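Local coordinates for protein cystathionine beta-lyases/cystathionine gamma-synthases (Corynebacterium glutamicum, PDB 5X5H) that probably makes L,L-cystathionine from O-succinyl-L-homoserine and L-cysteine with pyridoxal 5'-phosphate as cofactor, a step of methionine biosynthesis, at residues R257-C262 with M299-G304. Numbering follows the deposited sequence.
Sequences RMDRHC and MKRFGG
Arg301 lays its guanidinium against Cys262, whose CB stands over the centre of one face of the group, with Arg301 CZ 3.5 Å from Cys262 CB. The Arg301 chain is bent at chi3 (58°), and its NH1 ends beside Asp259. Arg301 NH1 meets Asp259 OD1 at 3.2 Å in a salt bridge, the N-H...O angle being 156°. The oxygen lies in the guanidinium plane, whereas the nitrogen sits above the carboxylate plane, and the two planes are turned 38° apart. Arg301 NH1 also makes a weak hydrogen bond to Asp259 O. The other end of each group is held elsewhere: Arg301 NH2 forms salt bridges with Asp263 and Glu266, and Asp259 OD2 is hydrogen-bonded to Tyr186. In this fold-type I PLP-dependent enzyme the contact joins helix 254-273 to the loop that leads from helix 292-298 into strand 305-310 of the smaller sheet. Cys262 SG, anti to its own carbonyl carbon, points into that loop, 3.5 Å from Gly303 N, and also touches Arg301 CB. Further along, the backbones draw close, His261 CA lying 4.8 Å from Gly304 CA; Gly304 CA is also 4.2 Å from His261 CB. The His261 ring turns from the loop, and its ND1 is hydrogen-bonded to Ile367 O, while Gly304 shares a backbone hydrogen bond with the same Ile367.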
loop_
_atom_site.group_PDB
_atom_site.type_symbol
_atom_site.label_atom_id
_atom_site.label_comp_id
_atom_site.label_asym_id
_atom_site.label_seq_id
_atom_site.Cartn_x
_atom_site.Cartn_y
_atom_site.Cartn_z
ATOM N N ARG A 257 -22.792 4.865 4.318
ATOM C CA ARG A 257 -22.467 6.080 3.617
ATOM C C ARG A 257 -23.667 6.563 2.825
ATOM O O ARG A 257 -23.998 7.759 2.938
ATOM C CB ARG A 257 -21.249 5.890 2.722
ATOM C CG ARG A 257 -19.932 5.752 3.507
ATOM C CD ARG A 257 -18.705 5.636 2.591
ATOM N NE ARG A 257 -18.602 4.389 1.852
ATOM C CZ ARG A 257 -18.863 4.153 0.603
ATOM N NH1 ARG A 257 -19.338 5.128 -0.184
ATOM N NH2 ARG A 257 -18.670 2.968 0.072
ATOM N N MET A 258 -24.187 5.722 1.957
ATOM C CA MET A 258 -25.268 6.182 1.058
ATOM C C MET A 258 -26.471 6.662 1.848
ATOM O O MET A 258 -27.110 7.635 1.413
ATOM C CB MET A 258 -25.569 5.119 0.059
ATOM C CG MET A 258 -26.553 5.596 -1.031
ATOM S SD MET A 258 -25.998 7.039 -2.033
ATOM C CE MET A 258 -25.321 6.247 -3.467
ATOM N N ASP A 259 -26.811 6.042 2.960
ATOM C CA ASP A 259 -27.966 6.531 3.704
ATOM C C ASP A 259 -27.694 7.969 4.181
ATOM O O ASP A 259 -28.616 8.805 4.128
ATOM C CB ASP A 259 -28.275 5.664 4.852
ATOM C CG ASP A 259 -29.180 4.513 4.429
ATOM O OD1 ASP A 259 -30.073 4.701 3.583
ATOM O OD2 ASP A 259 -29.105 3.546 5.125
ATOM N N ARG A 260 -26.484 8.329 4.555
ATOM C CA ARG A 260 -26.142 9.663 4.998
ATOM C C ARG A 260 -26.075 10.593 3.787
ATOM O O ARG A 260 -26.540 11.750 3.854
ATOM C CB ARG A 260 -24.870 9.675 5.804
ATOM C CG ARG A 260 -24.521 11.020 6.440
ATOM C CD ARG A 260 -25.508 11.480 7.464
ATOM N NE ARG A 260 -25.761 10.487 8.562
ATOM C CZ ARG A 260 -25.170 10.361 9.758
ATOM N NH1 ARG A 260 -24.267 11.171 10.170
ATOM N NH2 ARG A 260 -25.515 9.333 10.564
ATOM N N HIS A 261 -25.501 10.171 2.681
ATOM C CA HIS A 261 -25.470 11.008 1.468
ATOM C C HIS A 261 -26.945 11.380 1.111
ATOM O O HIS A 261 -27.218 12.536 0.733
ATOM C CB HIS A 261 -24.937 10.200 0.277
ATOM C CG HIS A 261 -23.462 9.989 0.209
ATOM N ND1 HIS A 261 -22.583 11.018 0.067
ATOM C CD2 HIS A 261 -22.734 8.814 0.212
ATOM C CE1 HIS A 261 -21.358 10.470 -0.000
ATOM N NE2 HIS A 261 -21.424 9.155 0.095
ATOM N N CYS A 262 -27.851 10.436 1.139
ATOM C CA CYS A 262 -29.246 10.672 0.704
ATOM C C CYS A 262 -29.942 11.547 1.754
ATOM O O CYS A 262 -30.625 12.512 1.354
ATOM C CB CYS A 262 -29.980 9.376 0.599
ATOM S SG CYS A 262 -29.495 8.372 -0.836
ATOM N N MET A 299 -35.871 3.096 -7.509
ATOM C CA MET A 299 -34.774 3.477 -6.643
ATOM C C MET A 299 -35.252 3.407 -5.183
ATOM O O MET A 299 -36.384 3.904 -4.847
ATOM C CB MET A 299 -34.313 4.860 -6.895
ATOM C CG MET A 299 -33.834 5.163 -8.328
ATOM S SD MET A 299 -33.236 6.816 -8.619
ATOM C CE MET A 299 -31.693 6.752 -7.640
ATOM N N LYS A 300 -34.435 2.881 -4.246
ATOM C CA LYS A 300 -34.756 2.835 -2.872
ATOM C C LYS A 300 -34.769 4.202 -2.227
ATOM O O LYS A 300 -35.614 4.485 -1.351
ATOM C CB LYS A 300 -33.726 1.966 -2.123
ATOM C CG LYS A 300 -33.892 1.778 -0.625
ATOM C CD LYS A 300 -32.753 1.006 0.061
ATOM C CE LYS A 300 -33.281 0.570 1.429
ATOM N NZ LYS A 300 -32.139 0.031 2.199
ATOM N N ARG A 301 -33.835 5.050 -2.652
ATOM C CA ARG A 301 -33.734 6.435 -2.248
ATOM C C ARG A 301 -33.237 7.175 -3.490
ATOM O O ARG A 301 -32.903 6.594 -4.472
ATOM C CB ARG A 301 -32.822 6.679 -1.047
ATOM C CG ARG A 301 -33.272 5.799 0.120
ATOM C CD ARG A 301 -32.713 6.145 1.439
ATOM N NE ARG A 301 -33.045 7.533 1.812
ATOM C CZ ARG A 301 -32.423 8.160 2.749
ATOM N NH1 ARG A 301 -31.486 7.599 3.456
ATOM N NH2 ARG A 301 -32.752 9.405 2.984
ATOM N N PHE A 302 -33.099 8.489 -3.395
ATOM C CA PHE A 302 -32.928 9.310 -4.628
ATOM C C PHE A 302 -31.556 9.826 -4.843
ATOM O O PHE A 302 -31.267 10.566 -5.800
ATOM C CB PHE A 302 -33.961 10.462 -4.546
ATOM C CG PHE A 302 -35.338 9.962 -4.542
ATOM C CD1 PHE A 302 -35.925 9.497 -5.667
ATOM C CD2 PHE A 302 -36.067 10.025 -3.394
ATOM C CE1 PHE A 302 -37.289 9.091 -5.709
ATOM C CE2 PHE A 302 -37.416 9.652 -3.410
ATOM C CZ PHE A 302 -37.988 9.184 -4.552
ATOM N N GLY A 303 -30.587 9.423 -3.974
ATOM C CA GLY A 303 -29.198 9.602 -4.237
ATOM C C GLY A 303 -28.565 10.800 -3.551
ATOM O O GLY A 303 -29.172 11.629 -2.846
ATOM N N GLY A 304 -27.269 10.900 -3.705
ATOM C CA GLY A 304 -26.482 11.961 -3.163
ATOM C C GLY A 304 -26.109 13.142 -4.046
ATOM O O GLY A 304 -25.425 14.065 -3.593
#